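Side-chain contacts in AxyAgu115A (Amphibacillus xylanus NBRC 15112, PDB 6NPS), which probably removes glucuronic acid side groups from arabinoglucuronoxylan as a family GH115 alpha-glucuronidase: residues T330-I335 with S372-D377; D384-N389 with F411-G416; V506-N511 with L549-E554; E553-E558 with T565-L570; D897-D902 with N913-K918. The protein carries 3 engineered substitutions. One frame throughout, in Å; residues are numbered along the deposited sequence.

Contact 1 (T330-I335 with S372-D377); sequences TQNKLI and SEELED
Asn332 ND2 is gripped by two oxygens of one residue, Glu374 O and Glu374 OE1. The pair ties helix 317-338 to the loop that enters strand 379-383, on the outer, helical layer of the TIM-barrel domain. Both acceptors lie within 5° of the Asn332 amide plane, on either side of the C-N axis, which gives each N-H its own mate. The backbone bond, from ND2 to Glu374 O at 3.2 Å, uses a lone pair in the carbonyl plane but is bent at the hydrogen (140°). The carboxylate bond is straighter; OE1 is met nearly along its C-O axis, and the ND2 to OE1 separation of 2.5 Å is short enough for the exact length to be doubtful. Glu374 folds back at chi2 (-66°), which swings its carboxylate round to the amide that its own carbonyl already holds. Arg348 NH1 binds Asn332 OD1, so the whole buried amide is engaged and its flip fixed. A leucine at Asn332 would probably leave Glu374 O, its carboxylate and Arg348 each without this mate. The loop is shaped locally by an ST turn, in which Glu374 N donates to Ser372 OG at 2.9 Å.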
# COMPACT_ATOMS: atom_id res chain seq x y z
N THR A 330 54.04 15.95 8.87
CA THR A 330 54.12 16.61 10.17
C THR A 330 54.09 15.59 11.31
O THR A 330 54.90 15.65 12.25
CB THR A 330 52.96 17.61 10.33
OG1 THR A 330 52.97 18.56 9.26
CG2 THR A 330 53.07 18.34 11.66
N GLN A 331 53.14 14.65 11.24
CA GLN A 331 52.99 13.67 12.31
C GLN A 331 54.26 12.84 12.48
O GLN A 331 54.74 12.66 13.61
CB GLN A 331 51.77 12.80 12.03
CG GLN A 331 50.43 13.51 12.24
CD GLN A 331 49.29 12.79 11.58
OE1 GLN A 331 49.50 12.02 10.65
NE2 GLN A 331 48.07 13.04 12.04
N ASN A 332 54.87 12.40 11.38
CA ASN A 332 56.11 11.63 11.49
C ASN A 332 57.20 12.41 12.19
O ASN A 332 58.00 11.85 12.95
CB ASN A 332 56.58 11.18 10.12
CG ASN A 332 55.89 9.91 9.67
OD1 ASN A 332 55.25 9.20 10.47
ND2 ASN A 332 55.98 9.62 8.37
N LYS A 333 57.27 13.72 11.90
CA LYS A 333 58.27 14.60 12.52
C LYS A 333 58.06 14.68 14.03
O LYS A 333 59.01 14.58 14.80
CB LYS A 333 58.20 16.00 11.90
CG LYS A 333 59.55 16.69 11.78
CD LYS A 333 59.42 18.19 11.98
CE LYS A 333 60.72 18.79 12.51
NZ LYS A 333 60.52 20.18 13.02
N LEU A 334 56.81 14.85 14.43
CA LEU A 334 56.44 14.82 15.84
C LEU A 334 56.80 13.47 16.49
O LEU A 334 57.39 13.43 17.58
CB LEU A 334 54.95 15.11 15.98
CG LEU A 334 54.53 16.55 15.70
CD1 LEU A 334 53.02 16.58 15.90
CD2 LEU A 334 55.28 17.52 16.62
N ILE A 335 56.52 12.37 15.80
CA ILE A 335 56.78 11.07 16.39
C ILE A 335 58.28 10.86 16.60
O ILE A 335 58.72 10.46 17.69
CB ILE A 335 56.14 9.97 15.53
CG1 ILE A 335 54.61 10.05 15.67
CG2 ILE A 335 56.67 8.58 15.93
CD1 ILE A 335 53.85 9.30 14.57
N SER A 372 54.07 6.73 -1.30
CA SER A 372 54.74 7.84 -0.64
C SER A 372 55.82 7.31 0.30
O SER A 372 55.66 6.28 0.96
CB SER A 372 53.73 8.67 0.15
OG SER A 372 54.34 9.24 1.29
N GLU A 373 56.94 8.02 0.37
CA GLU A 373 58.03 7.62 1.26
C GLU A 373 57.71 7.94 2.72
O GLU A 373 58.37 7.41 3.62
CB GLU A 373 59.35 8.21 0.80
CG GLU A 373 59.62 8.13 -0.72
CD GLU A 373 58.75 9.07 -1.57
OE1 GLU A 373 58.12 8.62 -2.57
OE2 GLU A 373 58.74 10.27 -1.25
N GLU A 374 56.65 8.66 2.94
CA GLU A 374 56.25 8.92 4.27
C GLU A 374 55.47 7.73 4.84
O GLU A 374 55.37 7.57 6.02
CB GLU A 374 55.49 10.22 4.29
CG GLU A 374 56.44 11.41 4.20
CD GLU A 374 57.32 11.51 5.44
OE1 GLU A 374 56.94 10.89 6.42
OE2 GLU A 374 58.37 12.15 5.46
N LEU A 375 54.94 6.88 3.97
CA LEU A 375 54.23 5.67 4.35
C LEU A 375 55.13 4.44 4.46
O LEU A 375 54.65 3.35 4.80
CB LEU A 375 53.11 5.39 3.36
CG LEU A 375 52.15 6.57 3.35
CD1 LEU A 375 51.13 6.35 2.26
CD2 LEU A 375 51.46 6.71 4.73
N GLU A 376 56.44 4.60 4.26
CA GLU A 376 57.33 3.47 4.43
C GLU A 376 57.33 3.04 5.90
O GLU A 376 57.44 3.88 6.81
CB GLU A 376 58.73 3.80 3.93
CG GLU A 376 59.52 2.55 3.55
CD GLU A 376 58.61 1.46 2.99
OE1 GLU A 376 58.34 0.48 3.72
OE2 GLU A 376 58.18 1.56 1.82
N ASP A 377 57.17 1.73 6.12
CA ASP A 377 57.09 1.06 7.42
C ASP A 377 55.74 1.27 8.08
O ASP A 377 55.53 0.72 9.16
CB ASP A 377 58.20 1.50 8.39
CG ASP A 377 59.57 1.60 7.72
OD1 ASP A 377 60.20 2.68 7.78
OD2 ASP A 377 60.00 0.58 7.14

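Contact 2 (D384-N389 with F411-G416); sequences DDNHGN and FDYHGG
Asn386 and Tyr413 form a buried amide-on-ring stack between two loops that leave the neighbouring barrel strands 379-383 and 405-410. The amide lies flat over one face of the phenol, the planes only 3° apart, with Asn386 CG 3.4 Å from Tyr413 CE1. Asn386 CB makes a CH-pi contact almost over the ring centre, 3.4 Å from the centroid. CG anti to the backbone N (chi1 -179°) carries the Tyr413 ring to Asn386, and chi2 (59°) turns its face to the amide. Gly415 N packs over the opposite face, toward the rim, and a CB there would run into Tyr413 CZ. Both loops follow the C-terminal ends of their strands, the rim where TIM-barrel enzymes carry their active sites; a glycerol lies about 3 Å from the Asn386 side chain, whose OD1 is bound by Tyr353 OH. The edge of Tyr413 meets the His387 face in an offset edge-to-face pair, and His387 NE2 donates to Gly416 O, near the imidazole plane, at 2.8 Å. Two overlapping Asx turns shape loop 384-389. In one, Asp385 OD1 accepts His387 N at 2.9 Å, while Asn389 N reaches that oxygen from the other carboxylate face at 3.1 Å.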
# COMPACT_ATOMS: atom_id res chain seq x y z
N ASP A 384 36.62 -3.04 5.20
CA ASP A 384 35.45 -3.55 4.49
C ASP A 384 34.48 -2.40 4.20
O ASP A 384 34.76 -1.23 4.46
CB ASP A 384 34.77 -4.68 5.28
CG ASP A 384 33.98 -4.18 6.51
OD1 ASP A 384 34.06 -2.98 6.90
OD2 ASP A 384 33.25 -5.02 7.10
N ASP A 385 33.32 -2.73 3.63
CA ASP A 385 32.37 -1.71 3.24
C ASP A 385 31.38 -1.37 4.35
O ASP A 385 30.32 -0.81 4.07
CB ASP A 385 31.63 -2.15 1.97
CG ASP A 385 30.77 -3.41 2.19
OD1 ASP A 385 30.76 -4.03 3.28
OD2 ASP A 385 30.07 -3.79 1.23
N ASN A 386 31.69 -1.74 5.60
CA ASN A 386 30.91 -1.47 6.81
C ASN A 386 29.82 -2.52 6.93
O ASN A 386 29.11 -2.54 7.93
CB ASN A 386 30.33 -0.04 6.87
CG ASN A 386 31.44 1.00 7.01
OD1 ASN A 386 32.26 0.91 7.93
ND2 ASN A 386 31.50 1.97 6.09
N HIS A 387 29.71 -3.44 5.96
CA HIS A 387 28.70 -4.48 6.00
C HIS A 387 29.30 -5.86 5.86
O HIS A 387 28.56 -6.82 5.64
CB HIS A 387 27.67 -4.21 4.92
CG HIS A 387 26.87 -2.99 5.25
ND1 HIS A 387 25.63 -3.06 5.86
CD2 HIS A 387 27.17 -1.68 5.15
CE1 HIS A 387 25.19 -1.84 6.09
NE2 HIS A 387 26.11 -0.98 5.68
N GLY A 388 30.62 -5.99 6.00
CA GLY A 388 31.23 -7.30 6.00
C GLY A 388 31.70 -7.79 4.66
O GLY A 388 32.08 -8.97 4.54
N ASN A 389 31.75 -6.92 3.65
CA ASN A 389 32.28 -7.23 2.33
C ASN A 389 33.57 -6.44 2.16
O ASN A 389 33.56 -5.22 2.29
CB ASN A 389 31.28 -6.85 1.25
CG ASN A 389 29.91 -7.42 1.53
OD1 ASN A 389 29.71 -8.66 1.47
ND2 ASN A 389 28.95 -6.53 1.84
N PHE A 411 31.31 -6.41 12.54
CA PHE A 411 30.18 -7.20 13.03
C PHE A 411 29.04 -6.31 13.49
O PHE A 411 28.02 -6.83 13.93
CB PHE A 411 30.57 -8.07 14.25
CG PHE A 411 31.61 -9.13 13.97
CD1 PHE A 411 31.93 -9.52 12.69
CD2 PHE A 411 32.27 -9.74 15.04
CE1 PHE A 411 32.85 -10.52 12.44
CE2 PHE A 411 33.23 -10.73 14.80
CZ PHE A 411 33.53 -11.11 13.50
N ASP A 412 29.22 -4.98 13.44
CA ASP A 412 28.33 -3.99 14.04
C ASP A 412 28.60 -2.68 13.33
O ASP A 412 29.76 -2.36 13.07
CB ASP A 412 28.60 -3.90 15.54
CG ASP A 412 27.54 -3.12 16.33
OD1 ASP A 412 27.47 -1.88 16.20
OD2 ASP A 412 26.81 -3.77 17.13
N TYR A 413 27.56 -1.94 12.97
CA TYR A 413 27.78 -0.69 12.27
C TYR A 413 26.63 0.28 12.50
O TYR A 413 25.47 -0.08 12.35
CB TYR A 413 27.97 -0.93 10.78
CG TYR A 413 28.22 0.33 9.99
CD1 TYR A 413 29.32 1.15 10.28
CD2 TYR A 413 27.40 0.68 8.91
CE1 TYR A 413 29.57 2.32 9.57
CE2 TYR A 413 27.66 1.80 8.17
CZ TYR A 413 28.73 2.62 8.50
OH TYR A 413 28.98 3.74 7.79
N HIS A 414 26.97 1.51 12.77
CA HIS A 414 26.00 2.59 12.95
C HIS A 414 26.16 3.48 11.72
O HIS A 414 27.08 4.30 11.68
CB HIS A 414 26.31 3.31 14.26
CG HIS A 414 25.36 4.41 14.60
ND1 HIS A 414 24.02 4.19 14.85
CD2 HIS A 414 25.56 5.75 14.76
CE1 HIS A 414 23.44 5.34 15.16
NE2 HIS A 414 24.35 6.30 15.11
N GLY A 415 25.28 3.35 10.74
CA GLY A 415 25.42 4.12 9.51
C GLY A 415 24.52 3.55 8.45
O GLY A 415 23.65 2.72 8.75
N GLY A 416 24.72 3.98 7.20
CA GLY A 416 23.86 3.53 6.11
C GLY A 416 24.28 2.22 5.45
O GLY A 416 25.42 1.77 5.62

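Contact 3 (V506-N511 with L549-E554); sequences VFELLN and LGLAEE
Leu509 drives its forked end against the backbone of helix 537-558 at Ala552, while Leu551 comes back the other way to lie against Glu508. These reciprocal insertions join helices 500-519 and 537-558 in an all-helical part of the chain; the short segments run 131° apart in direction, with axes 9.6 Å apart at closest approach. In Leu509, CG anti to its carbonyl carbon (chi1 -67°) carries the fork toward Ala552, and both methyls rest side by side on its backbone. CD1 rests on Ala552 CA at 3.8 Å, CD2 lies 3.9 Å from Ala552 N, and both reach Ala552 CB at 4.1 Å. The second methyl, Leu509 CD2, also touches Leu551 CB at 4.0 Å, the two leucine side chains passing at a slant. Leu551 meets Glu508 at about a right angle, its CD1 tucked against CB and the carboxylate, 3.5 Å from Glu508 OE1 and 3.7 Å from OE2. Helix 564-596 closes in as a third element, with Val571 and Thr575 also touching Leu509. An alanine at Leu509 would remove both branches and is likely to open a gap beside Ala552 and Leu551 CB. Between the two segments themselves the fit is apolar, without a hydrogen bond, but two polar links between the same helices flank the patch: the Lys505 to Glu554 salt bridge and the bond of Glu508 with His547. The Glu508 carboxylate thus packs against Leu551 CD1 while its OE1 is paired with His547 NE2 of the same partner helix.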
# COMPACT_ATOMS: atom_id res chain seq x y z
N VAL A 506 22.17 -27.31 20.27
CA VAL A 506 22.80 -25.99 20.34
C VAL A 506 23.41 -25.63 18.99
O VAL A 506 23.30 -24.49 18.52
CB VAL A 506 23.86 -25.93 21.45
CG1 VAL A 506 24.63 -24.57 21.38
CG2 VAL A 506 23.18 -26.13 22.81
N PHE A 507 24.04 -26.60 18.32
CA PHE A 507 24.59 -26.31 16.99
C PHE A 507 23.49 -25.89 16.01
O PHE A 507 23.66 -24.91 15.27
CB PHE A 507 25.35 -27.53 16.45
CG PHE A 507 25.82 -27.33 15.04
CD1 PHE A 507 26.91 -26.50 14.77
CD2 PHE A 507 25.13 -27.87 13.98
CE1 PHE A 507 27.32 -26.27 13.48
CE2 PHE A 507 25.53 -27.65 12.67
CZ PHE A 507 26.64 -26.83 12.42
N GLU A 508 22.35 -26.62 15.98
CA GLU A 508 21.24 -26.18 15.14
C GLU A 508 20.82 -24.74 15.43
O GLU A 508 20.46 -24.02 14.50
CB GLU A 508 20.02 -27.08 15.34
CG GLU A 508 20.20 -28.52 14.85
CD GLU A 508 18.89 -29.32 14.97
OE1 GLU A 508 17.89 -28.96 14.29
OE2 GLU A 508 18.86 -30.29 15.75
N LEU A 509 20.78 -24.35 16.71
CA LEU A 509 20.33 -23.00 17.09
C LEU A 509 21.30 -21.95 16.58
O LEU A 509 20.89 -20.94 16.00
CB LEU A 509 20.20 -22.87 18.62
CG LEU A 509 19.08 -23.71 19.23
CD1 LEU A 509 19.06 -23.59 20.74
CD2 LEU A 509 17.73 -23.27 18.64
N LEU A 510 22.61 -22.15 16.83
CA LEU A 510 23.59 -21.10 16.52
C LEU A 510 23.76 -20.97 15.01
O LEU A 510 23.75 -19.85 14.47
CB LEU A 510 24.96 -21.43 17.15
CG LEU A 510 25.01 -21.52 18.67
CD1 LEU A 510 26.47 -21.76 19.14
CD2 LEU A 510 24.48 -20.22 19.20
N ASN A 511 23.94 -22.11 14.34
CA ASN A 511 24.03 -22.12 12.89
C ASN A 511 22.74 -21.64 12.26
O ASN A 511 22.75 -20.87 11.29
CB ASN A 511 24.36 -23.53 12.41
CG ASN A 511 24.97 -23.53 11.04
OD1 ASN A 511 26.13 -23.19 10.86
ND2 ASN A 511 24.17 -23.91 10.04
N LEU A 549 12.89 -22.27 17.59
CA LEU A 549 12.32 -21.81 18.87
C LEU A 549 11.96 -22.99 19.77
O LEU A 549 12.21 -22.95 20.99
CB LEU A 549 11.09 -20.93 18.64
CG LEU A 549 11.37 -19.63 17.87
CD1 LEU A 549 10.06 -18.90 17.53
CD2 LEU A 549 12.32 -18.72 18.64
N GLY A 550 11.40 -24.07 19.19
CA GLY A 550 11.11 -25.24 19.99
C GLY A 550 12.35 -25.82 20.65
O GLY A 550 12.31 -26.20 21.83
N LEU A 551 13.46 -25.94 19.90
CA LEU A 551 14.69 -26.44 20.51
C LEU A 551 15.20 -25.49 21.60
O LEU A 551 15.68 -25.94 22.65
CB LEU A 551 15.80 -26.63 19.45
CG LEU A 551 15.61 -27.61 18.30
CD1 LEU A 551 16.86 -27.62 17.40
CD2 LEU A 551 15.29 -29.01 18.84
N ALA A 552 15.14 -24.19 21.35
CA ALA A 552 15.65 -23.24 22.32
C ALA A 552 14.86 -23.34 23.62
O ALA A 552 15.43 -23.23 24.71
CB ALA A 552 15.57 -21.81 21.77
N GLU A 553 13.55 -23.58 23.53
CA GLU A 553 12.76 -23.74 24.75
C GLU A 553 13.00 -25.09 25.43
O GLU A 553 12.91 -25.17 26.67
CB GLU A 553 11.27 -23.54 24.47
CG GLU A 553 10.95 -22.07 24.15
CD GLU A 553 10.60 -21.23 25.40
OE1 GLU A 553 11.11 -21.51 26.51
OE2 GLU A 553 9.81 -20.27 25.26
N GLU A 554 13.32 -26.15 24.68
CA GLU A 554 13.66 -27.41 25.33
C GLU A 554 14.91 -27.23 26.18
O GLU A 554 14.94 -27.65 27.35
CB GLU A 554 13.90 -28.51 24.30
CG GLU A 554 12.71 -28.94 23.51
CD GLU A 554 13.08 -29.94 22.41
OE1 GLU A 554 14.09 -30.67 22.58
OE2 GLU A 554 12.38 -29.99 21.37

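Contact 4 (E553-E558 with T565-L570); sequences EELYQE and TAYFAL
Tyr567 reaches across to Leu555 and Tyr556 with its ring, CG lying anti to the backbone N (chi1 175°) and the phenol directed at the opposing helix. Beyond CB and CG, the CD2 edge comes within 4.1 Å of Tyr556 CA. Further out, CE2 presses on the backbone, 3.5 Å from Tyr556 N, and meets Tyr556 CB at 4.0 Å. Along the opposite ring edge, CE1 lies 3.7 Å from Leu555 CB. The tip converges on that same methylene: CZ is 3.5 Å and OH 3.4 Å from Leu555 CB, the two side chains crossing at about a right angle. Leu555 O stands over one ring face, offset toward the rim. This is an antiparallel helical hairpin, helices 537-558 and 564-596 being joined by a short turn, with the segment axes 157° apart in direction. The buried hydroxyl is not left to carbon contacts alone, since Tyr567 OH hydrogen-bonds Ala552 O. A looser ring-to-ring contact lies beside it, where Tyr556 and Phe568 lie side by side and point the same way, edge against edge, with Tyr556 CE2 4.1 Å from Phe568 CD1. Glu622, on helix 601-629, binds Tyr556 OH.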
# COMPACT_ATOMS: atom_id res chain seq x y z
N GLU A 553 13.55 -23.58 23.53
CA GLU A 553 12.76 -23.74 24.75
C GLU A 553 13.00 -25.09 25.43
O GLU A 553 12.91 -25.17 26.67
CB GLU A 553 11.27 -23.54 24.47
CG GLU A 553 10.95 -22.07 24.15
CD GLU A 553 10.60 -21.23 25.40
OE1 GLU A 553 11.11 -21.51 26.51
OE2 GLU A 553 9.81 -20.27 25.26
N GLU A 554 13.32 -26.15 24.68
CA GLU A 554 13.66 -27.41 25.33
C GLU A 554 14.91 -27.23 26.18
O GLU A 554 14.94 -27.65 27.35
CB GLU A 554 13.90 -28.51 24.30
CG GLU A 554 12.71 -28.94 23.51
CD GLU A 554 13.08 -29.94 22.41
OE1 GLU A 554 14.09 -30.67 22.58
OE2 GLU A 554 12.38 -29.99 21.37
N LEU A 555 15.96 -26.62 25.61
CA LEU A 555 17.20 -26.50 26.38
C LEU A 555 17.06 -25.49 27.52
O LEU A 555 17.73 -25.63 28.55
CB LEU A 555 18.36 -26.12 25.46
CG LEU A 555 18.61 -27.12 24.33
CD1 LEU A 555 19.71 -26.64 23.41
CD2 LEU A 555 18.97 -28.49 24.90
N TYR A 556 16.24 -24.45 27.34
CA TYR A 556 15.94 -23.50 28.41
C TYR A 556 15.42 -24.23 29.65
O TYR A 556 15.81 -23.91 30.78
CB TYR A 556 14.90 -22.49 27.87
CG TYR A 556 14.47 -21.35 28.76
CD1 TYR A 556 13.46 -21.52 29.70
CD2 TYR A 556 15.01 -20.07 28.61
CE1 TYR A 556 13.03 -20.47 30.49
CE2 TYR A 556 14.60 -19.00 29.41
CZ TYR A 556 13.62 -19.21 30.35
OH TYR A 556 13.20 -18.18 31.15
N GLN A 557 14.56 -25.23 29.45
CA GLN A 557 14.03 -25.98 30.57
C GLN A 557 14.99 -27.06 31.05
O GLN A 557 14.92 -27.46 32.22
CB GLN A 557 12.71 -26.61 30.28
CG GLN A 557 12.02 -26.67 31.63
CD GLN A 557 10.75 -27.46 31.64
OE1 GLN A 557 10.77 -28.68 31.76
NE2 GLN A 557 9.63 -26.77 31.45
N GLU A 558 15.85 -27.58 30.18
CA GLU A 558 16.75 -28.68 30.61
C GLU A 558 18.04 -28.19 31.27
O GLU A 558 18.56 -28.88 32.16
CB GLU A 558 17.09 -29.57 29.42
CG GLU A 558 15.88 -30.41 29.00
CD GLU A 558 15.94 -30.85 27.54
OE1 GLU A 558 14.88 -31.27 27.01
OE2 GLU A 558 17.03 -30.79 26.94
N THR A 565 22.65 -19.01 33.13
CA THR A 565 23.04 -17.68 32.66
C THR A 565 23.83 -17.76 31.35
O THR A 565 23.59 -16.98 30.42
CB THR A 565 23.86 -16.96 33.76
OG1 THR A 565 23.00 -16.61 34.85
CG2 THR A 565 24.48 -15.71 33.21
N ALA A 566 24.77 -18.70 31.27
CA ALA A 566 25.56 -18.88 30.05
C ALA A 566 24.71 -19.37 28.89
O ALA A 566 24.84 -18.87 27.77
CB ALA A 566 26.72 -19.85 30.32
N TYR A 567 23.84 -20.35 29.11
CA TYR A 567 22.91 -20.74 28.06
C TYR A 567 22.10 -19.54 27.56
O TYR A 567 22.00 -19.27 26.36
CB TYR A 567 21.98 -21.87 28.55
CG TYR A 567 20.95 -22.18 27.49
CD1 TYR A 567 21.32 -22.75 26.28
CD2 TYR A 567 19.62 -21.85 27.68
CE1 TYR A 567 20.40 -22.99 25.29
CE2 TYR A 567 18.70 -22.08 26.69
CZ TYR A 567 19.10 -22.66 25.51
OH TYR A 567 18.17 -22.88 24.54
N PHE A 568 21.54 -18.77 28.49
CA PHE A 568 20.69 -17.65 28.11
C PHE A 568 21.47 -16.58 27.33
O PHE A 568 21.03 -16.12 26.27
CB PHE A 568 20.08 -17.02 29.37
CG PHE A 568 19.02 -16.00 29.05
CD1 PHE A 568 17.68 -16.38 29.01
CD2 PHE A 568 19.35 -14.69 28.75
CE1 PHE A 568 16.69 -15.45 28.69
CE2 PHE A 568 18.37 -13.77 28.40
CZ PHE A 568 17.03 -14.15 28.38
N ALA A 569 22.62 -16.15 27.86
CA ALA A 569 23.34 -15.06 27.21
C ALA A 569 24.00 -15.49 25.91
O ALA A 569 24.08 -14.69 24.97
CB ALA A 569 24.40 -14.51 28.17
N LEU A 570 24.43 -16.75 25.79
CA LEU A 570 25.16 -17.18 24.61
C LEU A 570 24.27 -17.80 23.54
O LEU A 570 24.64 -17.79 22.35
CB LEU A 570 26.26 -18.19 25.00
CG LEU A 570 27.42 -17.64 25.87
CD1 LEU A 570 28.45 -18.70 26.26
CD2 LEU A 570 28.14 -16.44 25.21

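Contact 5 (D897-D902 with N913-K918); sequences DGYHVD and NIRTTK
Tyr899 and Arg915 meet by van der Waals proximity rather than by a bond: Arg915 NH1 stands 3.7 Å from Tyr899 OH and 4.0 Å from both CZ and CE1. The guanidinium is turned 73° to the ring and comes at it on a slant, so this is no flat stack. Arg915 leaves strand 915-923 with CG anti to the backbone N and then kinks at chi3 (59°), which brings the guanidinium round beside the phenol. Hydrogen bonds hold the two polar ends in place from outside the pair, Tyr899 OH with Asn870 OD1 and Arg915 NH2 with Ser869 O; adjacent residues of one loop thus position both partners, and Arg915 NH1 is also hydrogen-bonded outside the pair. Within loop 897-902 a further bond closes over the backbone beside Tyr899: His900 ND1 donates to Gly898 O at 3.0 Å, nearly straight (167°) and in the plane of the imidazole. Both segments belong to the C-terminal domain, whose family is grouped with the galactose-binding-like folds. Between them runs helix 904-912, which ends in a Schellman motif at Asn913. Trp906 of this helix packs on Tyr899 and Asp909 on Arg915, while the Arg915 backbone pairs with Leu866 of the antiparallel strand 858-866.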
# COMPACT_ATOMS: atom_id res chain seq x y z
N ASP A 897 26.47 -0.85 -14.22
CA ASP A 897 27.10 0.37 -14.69
C ASP A 897 27.30 1.35 -13.54
O ASP A 897 26.38 1.58 -12.74
CB ASP A 897 26.24 1.04 -15.77
CG ASP A 897 25.95 0.12 -16.94
OD1 ASP A 897 24.75 -0.04 -17.29
OD2 ASP A 897 26.90 -0.44 -17.53
N GLY A 898 28.50 1.91 -13.45
CA GLY A 898 28.79 2.92 -12.45
C GLY A 898 28.86 2.43 -11.02
O GLY A 898 28.78 3.24 -10.09
N TYR A 899 29.03 1.12 -10.82
CA TYR A 899 29.02 0.55 -9.48
C TYR A 899 30.11 1.15 -8.61
O TYR A 899 31.24 1.38 -9.06
CB TYR A 899 29.20 -0.96 -9.56
CG TYR A 899 29.21 -1.60 -8.21
CD1 TYR A 899 28.03 -2.05 -7.64
CD2 TYR A 899 30.41 -1.78 -7.51
CE1 TYR A 899 28.03 -2.64 -6.39
CE2 TYR A 899 30.41 -2.38 -6.26
CZ TYR A 899 29.22 -2.79 -5.72
OH TYR A 899 29.20 -3.38 -4.49
N HIS A 900 29.79 1.38 -7.33
CA HIS A 900 30.82 1.77 -6.37
C HIS A 900 30.25 1.63 -4.98
O HIS A 900 29.05 1.84 -4.76
CB HIS A 900 31.34 3.21 -6.61
CG HIS A 900 30.29 4.27 -6.49
ND1 HIS A 900 29.34 4.49 -7.47
CD2 HIS A 900 30.02 5.17 -5.51
CE1 HIS A 900 28.54 5.47 -7.10
NE2 HIS A 900 28.93 5.90 -5.91
N VAL A 901 31.10 1.25 -4.03
CA VAL A 901 30.68 1.22 -2.64
C VAL A 901 30.10 2.59 -2.25
O VAL A 901 30.62 3.65 -2.65
CB VAL A 901 31.88 0.81 -1.76
CG1 VAL A 901 31.55 0.95 -0.28
CG2 VAL A 901 32.29 -0.63 -2.09
N ASP A 902 28.99 2.55 -1.51
CA ASP A 902 28.16 3.66 -1.07
C ASP A 902 27.27 4.18 -2.19
O ASP A 902 26.53 5.15 -1.95
CB ASP A 902 28.96 4.83 -0.47
CG ASP A 902 29.65 4.45 0.83
OD1 ASP A 902 30.85 4.78 1.00
OD2 ASP A 902 29.00 3.79 1.67
N ASN A 913 21.68 -8.71 0.83
CA ASN A 913 22.76 -9.69 0.89
C ASN A 913 22.88 -10.53 -0.38
O ASN A 913 23.13 -11.74 -0.34
CB ASN A 913 22.62 -10.62 2.09
CG ASN A 913 23.96 -11.29 2.41
OD1 ASN A 913 25.03 -10.68 2.18
ND2 ASN A 913 23.92 -12.50 2.95
N ILE A 914 22.66 -9.90 -1.54
CA ILE A 914 22.70 -10.64 -2.79
C ILE A 914 22.80 -9.63 -3.89
O ILE A 914 22.32 -8.50 -3.76
CB ILE A 914 21.45 -11.55 -2.99
CG1 ILE A 914 21.78 -12.66 -4.01
CG2 ILE A 914 20.26 -10.76 -3.51
CD1 ILE A 914 22.73 -13.72 -3.43
N ARG A 915 23.51 -9.99 -4.95
CA ARG A 915 23.53 -9.26 -6.19
C ARG A 915 22.97 -10.16 -7.28
O ARG A 915 23.31 -11.34 -7.35
CB ARG A 915 24.95 -8.83 -6.54
CG ARG A 915 25.01 -8.10 -7.85
CD ARG A 915 26.17 -7.11 -7.86
NE ARG A 915 27.42 -7.82 -7.66
CZ ARG A 915 28.27 -7.59 -6.68
NH1 ARG A 915 28.04 -6.64 -5.78
NH2 ARG A 915 29.38 -8.32 -6.62
N THR A 916 22.11 -9.62 -8.13
CA THR A 916 21.69 -10.35 -9.31
C THR A 916 22.19 -9.63 -10.56
O THR A 916 22.31 -8.40 -10.57
CB THR A 916 20.16 -10.54 -9.37
OG1 THR A 916 19.52 -9.26 -9.43
CG2 THR A 916 19.66 -11.28 -8.15
N THR A 917 22.54 -10.39 -11.57
CA THR A 917 22.96 -9.86 -12.86
C THR A 917 22.33 -10.74 -13.94
O THR A 917 22.11 -11.94 -13.73
CB THR A 917 24.51 -9.83 -12.96
OG1 THR A 917 24.93 -9.38 -14.26
CG2 THR A 917 25.08 -11.21 -12.71
N LYS A 918 22.01 -10.13 -15.09
CA LYS A 918 21.32 -10.81 -16.18
C LYS A 918 22.05 -10.59 -17.50
O LYS A 918 22.55 -9.49 -17.76
CB LYS A 918 19.87 -10.32 -16.37
CG LYS A 918 18.93 -10.75 -15.29
CD LYS A 918 17.51 -10.26 -15.55
CE LYS A 918 16.72 -10.19 -14.25
NZ LYS A 918 15.36 -9.59 -14.44

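Contacts 3 and 4 form one continuous packing unit, their centres 9 Å apart on the shared helix 537-558; Val506 CG2 and Leu555 CD1, 3.6 Å apart, and Leu509 CD1 and Tyr567 OH, 4.0 Å apart, link them directly. Contact 2, beside the glycerol at the barrel rim, lies nearest the probable active-site region. It touches contact 5 through Asp385 CB and Val901 CG1 at 3.8 Å, and Asn870 bonds both Asp385 and Tyr899, so the C-terminal domain abuts the barrel loops there. Contact 1 belongs to the same barrel, but its centre is about 29 Å from that of contact 2 and about 52 Å from those of contacts 3 and 4.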